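Local coordinates for major capsid protein (Norovirus Hu/GI.7/TCH-060/USA/2003, PDB 4P25), which forms the norovirus capsid and, through its protruding (P) domain, binds histo-blood group antigens such as the LeY glycan, at residues Gly45-Glu50 / Glu226-Phe231; Gly240-Leu245 / Ser290-Tyr295. All blocks are in the same frame, centred on the assembly; numbering follows the deposited sequence.

Contact 1. Residues Gly45-Glu50 / Glu226-Phe231; sequences GRCTLE and EFVSHF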
loop_
_atom_site.group_PDB
_atom_site.type_symbol
_atom_site.label_atom_id
_atom_site.label_comp_id
_atom_site.label_asym_id
_atom_site.label_seq_id
_atom_site.Cartn_x
_atom_site.Cartn_y
_atom_site.Cartn_z
ATOM N N GLY A 45 4.255 10.543 -5.600
ATOM C CA GLY A 45 3.585 10.202 -6.849
ATOM C C GLY A 45 4.257 10.743 -8.099
ATOM O O GLY A 45 3.604 10.915 -9.130
ATOM N N ARG A 46 5.559 10.999 -8.004
ATOM C CA ARG A 46 6.323 11.590 -9.099
ATOM C C ARG A 46 7.333 10.601 -9.666
ATOM O O ARG A 46 8.211 10.098 -8.953
ATOM C CB ARG A 46 7.043 12.857 -8.627
ATOM C CG ARG A 46 6.134 13.897 -7.978
ATOM C CD ARG A 46 5.149 14.505 -8.980
ATOM N NE ARG A 46 5.831 15.091 -10.132
ATOM C CZ ARG A 46 6.256 16.351 -10.201
ATOM N NH1 ARG A 46 6.071 17.185 -9.183
ATOM N NH2 ARG A 46 6.876 16.774 -11.293
ATOM N N CYS A 47 7.208 10.318 -10.957
ATOM C CA CYS A 47 8.063 9.336 -11.605
ATOM C C CYS A 47 7.971 9.562 -13.098
ATOM O O CYS A 47 6.877 9.772 -13.621
ATOM C CB CYS A 47 7.590 7.921 -11.264
ATOM S SG CYS A 47 8.683 6.593 -11.854
ATOM N N THR A 48 9.112 9.535 -13.785
ATOM C CA THR A 48 9.081 9.667 -15.246
ATOM C C THR A 48 8.636 8.352 -15.871
ATOM O O THR A 48 8.729 7.300 -15.227
ATOM C CB THR A 48 10.451 10.056 -15.836
ATOM O OG1 THR A 48 11.373 8.962 -15.694
ATOM C CG2 THR A 48 11.009 11.301 -15.155
ATOM N N LEU A 49 8.173 8.409 -17.113
ATOM C CA LEU A 49 7.699 7.211 -17.797
ATOM C C LEU A 49 8.807 6.154 -17.955
ATOM O O LEU A 49 8.523 4.971 -18.040
ATOM C CB LEU A 49 7.137 7.538 -19.186
ATOM C CG LEU A 49 5.825 8.301 -19.186
ATOM C CD1 LEU A 49 5.152 8.186 -20.553
ATOM C CD2 LEU A 49 4.915 7.824 -18.075
ATOM N N GLU A 50 10.056 6.626 -17.988
ATOM C CA GLU A 50 11.209 5.732 -18.106
ATOM C C GLU A 50 11.547 5.038 -16.789
ATOM O O GLU A 50 12.400 4.162 -16.747
ATOM C CB GLU A 50 12.437 6.491 -18.621
ATOM C CG GLU A 50 12.259 6.986 -20.044
ATOM C CD GLU A 50 13.519 7.552 -20.673
ATOM O OE1 GLU A 50 14.393 8.063 -19.939
ATOM O OE2 GLU A 50 13.622 7.489 -21.917
ATOM N N GLU A 226 0.443 2.547 -8.172
ATOM C CA GLU A 226 0.801 1.395 -9.000
ATOM C C GLU A 226 1.342 1.795 -10.377
ATOM O O GLU A 226 2.084 1.025 -10.998
ATOM C CB GLU A 226 -0.368 0.408 -9.123
ATOM C CG GLU A 226 -0.658 -0.373 -7.846
ATOM C CD GLU A 226 -1.505 0.399 -6.840
ATOM O OE1 GLU A 226 -1.886 1.553 -7.130
ATOM O OE2 GLU A 226 -1.796 -0.157 -5.762
ATOM N N PHE A 227 0.982 2.988 -10.853
ATOM C CA PHE A 227 1.592 3.519 -12.072
ATOM C C PHE A 227 3.082 3.760 -11.836
ATOM O O PHE A 227 3.913 3.424 -12.675
ATOM C CB PHE A 227 0.927 4.829 -12.516
ATOM C CG PHE A 227 -0.293 4.643 -13.382
ATOM C CD1 PHE A 227 -1.396 3.949 -12.913
ATOM C CD2 PHE A 227 -0.352 5.204 -14.651
ATOM C CE1 PHE A 227 -2.526 3.796 -13.701
ATOM C CE2 PHE A 227 -1.480 5.052 -15.448
ATOM C CZ PHE A 227 -2.569 4.346 -14.970
ATOM N N VAL A 228 3.413 4.352 -10.689
ATOM C CA VAL A 228 4.804 4.589 -10.326
ATOM C C VAL A 228 5.614 3.291 -10.309
ATOM O O VAL A 228 6.660 3.200 -10.955
ATOM C CB VAL A 228 4.912 5.288 -8.957
ATOM C CG1 VAL A 228 6.363 5.361 -8.514
ATOM C CG2 VAL A 228 4.313 6.683 -9.021
ATOM N N SER A 229 5.140 2.282 -9.584
ATOM C CA SER A 229 5.890 1.027 -9.526
ATOM C C SER A 229 5.951 0.341 -10.892
ATOM O O SER A 229 6.950 -0.289 -11.227
ATOM C CB SER A 229 5.361 0.082 -8.441
ATOM O OG SER A 229 3.995 -0.225 -8.625
ATOM N N HIS A 230 4.894 0.482 -11.686
ATOM C CA HIS A 230 4.884 -0.057 -13.047
ATOM C C HIS A 230 6.021 0.548 -13.882
ATOM O O HIS A 230 6.763 -0.177 -14.547
ATOM C CB HIS A 230 3.535 0.235 -13.713
ATOM C CG HIS A 230 3.260 -0.589 -14.935
ATOM N ND1 HIS A 230 2.779 -1.879 -14.870
ATOM C CD2 HIS A 230 3.365 -0.292 -16.251
ATOM C CE1 HIS A 230 2.616 -2.349 -16.095
ATOM N NE2 HIS A 230 2.963 -1.406 -16.951
ATOM N N PHE A 231 6.162 1.869 -13.838
ATOM C CA PHE A 231 7.205 2.536 -14.615
ATOM C C PHE A 231 8.603 2.165 -14.123
ATOM O O PHE A 231 9.503 1.929 -14.928
ATOM C CB PHE A 231 7.021 4.059 -14.603
ATOM C CG PHE A 231 5.702 4.520 -15.159
ATOM C CD1 PHE A 231 5.025 3.761 -16.100
ATOM C CD2 PHE A 231 5.140 5.712 -14.735
ATOM C CE1 PHE A 231 3.809 4.179 -16.607
ATOM C CE2 PHE A 231 3.918 6.141 -15.241
ATOM C CZ PHE A 231 3.254 5.371 -16.176
HETATM O O HOH W 1 8.936 2.467 -17.590
#
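One water ties the carbonyls of Leu49 and Phe231 together: it donates to Leu49 O at 2.6 Å and to Phe231 O at 2.8 Å. Both of its protons are thus spent on main-chain oxygens, and the bridge joins the loop to helix 225-234 close to the helix's C-terminal end. The rest of the contact is apolar and centres on Phe231. Its CG stands anti to its own carbonyl carbon (chi1 -59°), which sends the ring alongside Leu49, the two side chains pointing the same way. The CD2 methyl of Leu49 sits over one face of the ring, off-centre toward the rim; it approaches Phe231 CE2 to 3.4 Å and lies 3.8 Å from the ring centroid, 27° off the normal, the geometry of a CH-pi contact. Phe227 O of the same helix lies above the opposite face, near the rim, so the ring has an atom close to each face. At the root of this side chain, Thr48 O comes within 3.7 Å of Phe231 CB. Cys47 of the loop touches both Phe231 and Val228, one helical turn before it. Its SG is anti to its backbone N (chi1 -173°), reaching to 4.1 Å from Phe231 CB, while Cys47 CB rests 4.0 Å from Val228 CG1. The other methyl, Val228 CG2, meets the main chain of Gly45 at its carbonyl carbon, 4.2 Å away. Leu261 of strand 255-262 touches both Leu49 and Phe231, and near the start of the helix the Glu226 carboxylate hydrogen-bonds to Ser60 of the second subunit. An irregular loop packed on a single short helix in this way belongs to the P1 subdomain of the norovirus P domain, which is assembled from chain segments on both sides of the inserted P2 subdomain.

Contact 2. Residues Gly240-Leu245 / Ser290-Tyr295; sequences GEAALL and SWVSRY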
loop_
_atom_site.group_PDB
_atom_site.type_symbol
_atom_site.label_atom_id
_atom_site.label_comp_id
_atom_site.label_asym_id
_atom_site.label_seq_id
_atom_site.Cartn_x
_atom_site.Cartn_y
_atom_site.Cartn_z
ATOM N N GLY A 240 7.779 8.608 -27.935
ATOM C CA GLY A 240 6.983 9.690 -28.476
ATOM C C GLY A 240 6.889 10.792 -27.447
ATOM O O GLY A 240 7.375 10.647 -26.327
ATOM N N GLU A 241 6.251 11.892 -27.822
ATOM C CA GLU A 241 6.160 13.049 -26.946
ATOM C C GLU A 241 5.076 12.890 -25.889
ATOM O O GLU A 241 5.068 13.604 -24.887
ATOM C CB GLU A 241 5.943 14.313 -27.774
ATOM C CG GLU A 241 7.153 14.658 -28.634
ATOM C CD GLU A 241 6.897 15.806 -29.583
ATOM O OE1 GLU A 241 5.743 15.964 -30.030
ATOM O OE2 GLU A 241 7.857 16.548 -29.882
ATOM N N ALA A 242 4.168 11.946 -26.115
ATOM C CA ALA A 242 3.126 11.622 -25.146
ATOM C C ALA A 242 2.550 10.252 -25.467
ATOM O O ALA A 242 2.586 9.809 -26.621
ATOM C CB ALA A 242 2.027 12.676 -25.154
ATOM N N ALA A 243 2.030 9.580 -24.447
ATOM C CA ALA A 243 1.367 8.298 -24.639
ATOM C C ALA A 243 -0.135 8.493 -24.568
ATOM O O ALA A 243 -0.663 8.980 -23.564
ATOM C CB ALA A 243 1.825 7.289 -23.591
ATOM N N LEU A 244 -0.820 8.133 -25.648
ATOM C CA LEU A 244 -2.272 8.200 -25.682
ATOM C C LEU A 244 -2.846 6.989 -24.966
ATOM O O LEU A 244 -2.534 5.852 -25.314
ATOM C CB LEU A 244 -2.776 8.247 -27.129
ATOM C CG LEU A 244 -4.296 8.270 -27.308
ATOM C CD1 LEU A 244 -4.896 9.572 -26.790
ATOM C CD2 LEU A 244 -4.670 8.036 -28.768
ATOM N N LEU A 245 -3.674 7.235 -23.956
ATOM C CA LEU A 245 -4.320 6.160 -23.214
ATOM C C LEU A 245 -5.813 6.184 -23.465
ATOM O O LEU A 245 -6.395 7.243 -23.681
ATOM C CB LEU A 245 -4.102 6.329 -21.709
ATOM C CG LEU A 245 -2.697 6.540 -21.162
ATOM C CD1 LEU A 245 -2.771 6.664 -19.653
ATOM C CD2 LEU A 245 -1.764 5.407 -21.575
ATOM N N SER A 290 -1.295 4.312 -28.165
ATOM C CA SER A 290 -0.197 4.627 -29.078
ATOM C C SER A 290 0.616 5.828 -28.609
ATOM O O SER A 290 0.181 6.592 -27.744
ATOM C CB SER A 290 -0.730 4.901 -30.486
ATOM O OG SER A 290 -1.516 6.081 -30.504
ATOM N N TRP A 291 1.805 5.978 -29.183
ATOM C CA TRP A 291 2.608 7.171 -28.979
ATOM C C TRP A 291 2.109 8.275 -29.897
ATOM O O TRP A 291 1.846 8.041 -31.082
ATOM C CB TRP A 291 4.086 6.884 -29.253
ATOM C CG TRP A 291 4.711 5.965 -28.247
ATOM C CD1 TRP A 291 4.998 4.640 -28.408
ATOM C CD2 TRP A 291 5.123 6.307 -26.917
ATOM N NE1 TRP A 291 5.564 4.136 -27.261
ATOM C CE2 TRP A 291 5.652 5.137 -26.333
ATOM C CE3 TRP A 291 5.096 7.485 -26.168
ATOM C CZ2 TRP A 291 6.154 5.117 -25.029
ATOM C CZ3 TRP A 291 5.593 7.464 -24.876
ATOM C CH2 TRP A 291 6.114 6.288 -24.320
ATOM N N VAL A 292 1.957 9.475 -29.349
ATOM C CA VAL A 292 1.474 10.605 -30.137
ATOM C C VAL A 292 2.348 11.833 -29.927
ATOM O O VAL A 292 3.159 11.885 -28.996
ATOM C CB VAL A 292 0.012 10.961 -29.799
ATOM C CG1 VAL A 292 -0.910 9.778 -30.071
ATOM C CG2 VAL A 292 -0.112 11.427 -28.351
ATOM N N SER A 293 2.180 12.825 -30.789
ATOM C CA SER A 293 2.954 14.046 -30.667
ATOM C C SER A 293 2.438 14.903 -29.519
ATOM O O SER A 293 1.343 14.681 -28.998
ATOM C CB SER A 293 2.921 14.842 -31.967
ATOM O OG SER A 293 1.639 15.392 -32.178
ATOM N N ARG A 294 3.244 15.887 -29.144
ATOM C CA ARG A 294 2.955 16.757 -28.015
ATOM C C ARG A 294 1.613 17.471 -28.143
ATOM O O ARG A 294 0.915 17.679 -27.148
ATOM C CB ARG A 294 4.090 17.774 -27.847
ATOM C CG ARG A 294 3.853 18.789 -26.756
ATOM C CD ARG A 294 5.138 19.127 -25.992
ATOM N NE ARG A 294 4.814 19.667 -24.671
ATOM C CZ ARG A 294 5.489 20.627 -24.037
ATOM N NH1 ARG A 294 6.549 21.189 -24.601
ATOM N NH2 ARG A 294 5.074 21.036 -22.848
ATOM N N TYR A 295 1.241 17.834 -29.367
ATOM C CA TYR A 295 0.012 18.598 -29.571
ATOM C C TYR A 295 -1.130 17.805 -30.186
ATOM O O TYR A 295 -2.067 18.379 -30.741
ATOM C CB TYR A 295 0.291 19.873 -30.361
ATOM C CG TYR A 295 1.180 20.798 -29.585
ATOM C CD1 TYR A 295 0.722 21.408 -28.425
ATOM C CD2 TYR A 295 2.487 21.036 -29.983
ATOM C CE1 TYR A 295 1.531 22.242 -27.692
ATOM C CE2 TYR A 295 3.306 21.873 -29.256
ATOM C CZ TYR A 295 2.822 22.474 -28.112
ATOM O OH TYR A 295 3.637 23.308 -27.385
#
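Val292 and Ala242 make the straightest link of this contact: Val292 N donates to Ala242 O over 2.8 Å with an N-H...O angle of 179°. Two residues further along the ladder, Leu244 N reaches Ser290 O, also at 2.8 Å, whereas the return bond from Ser290 N to Leu244 O is long and weak. Packing is close on both faces here. On one, Val292 turns CG1 anti to its carbonyl carbon (chi1 -60°), laying that methyl 3.8 Å from Leu244 CB and directing CG2 at the methyl of Ala242. On the other, the six-membered ring of Trp291 touches the methyl of Ala243 and the main chain of Gly240, whose N comes 3.4 Å from Trp291 CE3, toward the rim of the ring; Phe288 meets the same indole edge-to-face. The pairing is antiparallel, and it sets strand 285-292 against strand 242-248, whose other neighbour is strand 255-262, within the antiparallel sheet of the P1 subdomain. Toward the solvent the ladder slackens. Val292 O receives Ala242 N at 3.1 Å and Glu241 N at 3.3 Å, both weak and bent; two successive N-H groups facing one carbonyl resembles a classic beta bulge at the strand end. Beyond it regular pairing gives way to loop, and a side chain takes over: Arg294 N donates to Glu241 OE1 at 2.7 Å (158° at the hydrogen), on the anti side of the carboxylate and tilted out of its plane. The carboxylate therefore holds the main chain of this exposed turn and not the guanidinium, since Glu241 OE1 stays 6.6 Å from Arg294 NE. The Arg294 side chain, bent at its second torsion, crosses that of Glu241 at about a right angle and leads away, its CG over the centre of the Tyr295 ring.

How the contacts relate
Contact 1 closes before contact 2 opens: helix 225-234 is followed, after a short connection, by strand 242-248. Their centres are about 17 Å apart and their nearest atoms about 4 Å, without touching. Leu261 of strand 255-262 connects them: it meets Leu49 and Phe231 of contact 1, and Ala243 and Leu245 of contact 2. The centre of contact 1 lies about 12 Å, and that of contact 2 about 24 Å, from the centre of the chain; contact 1 adjoins the second subunit, while contact 2 is touched by no other chain of the assembly. Neither includes a residue of the glycan pocket, whose members, such as Asp108 and Trp161, come from the chain between the two segments of contact 1.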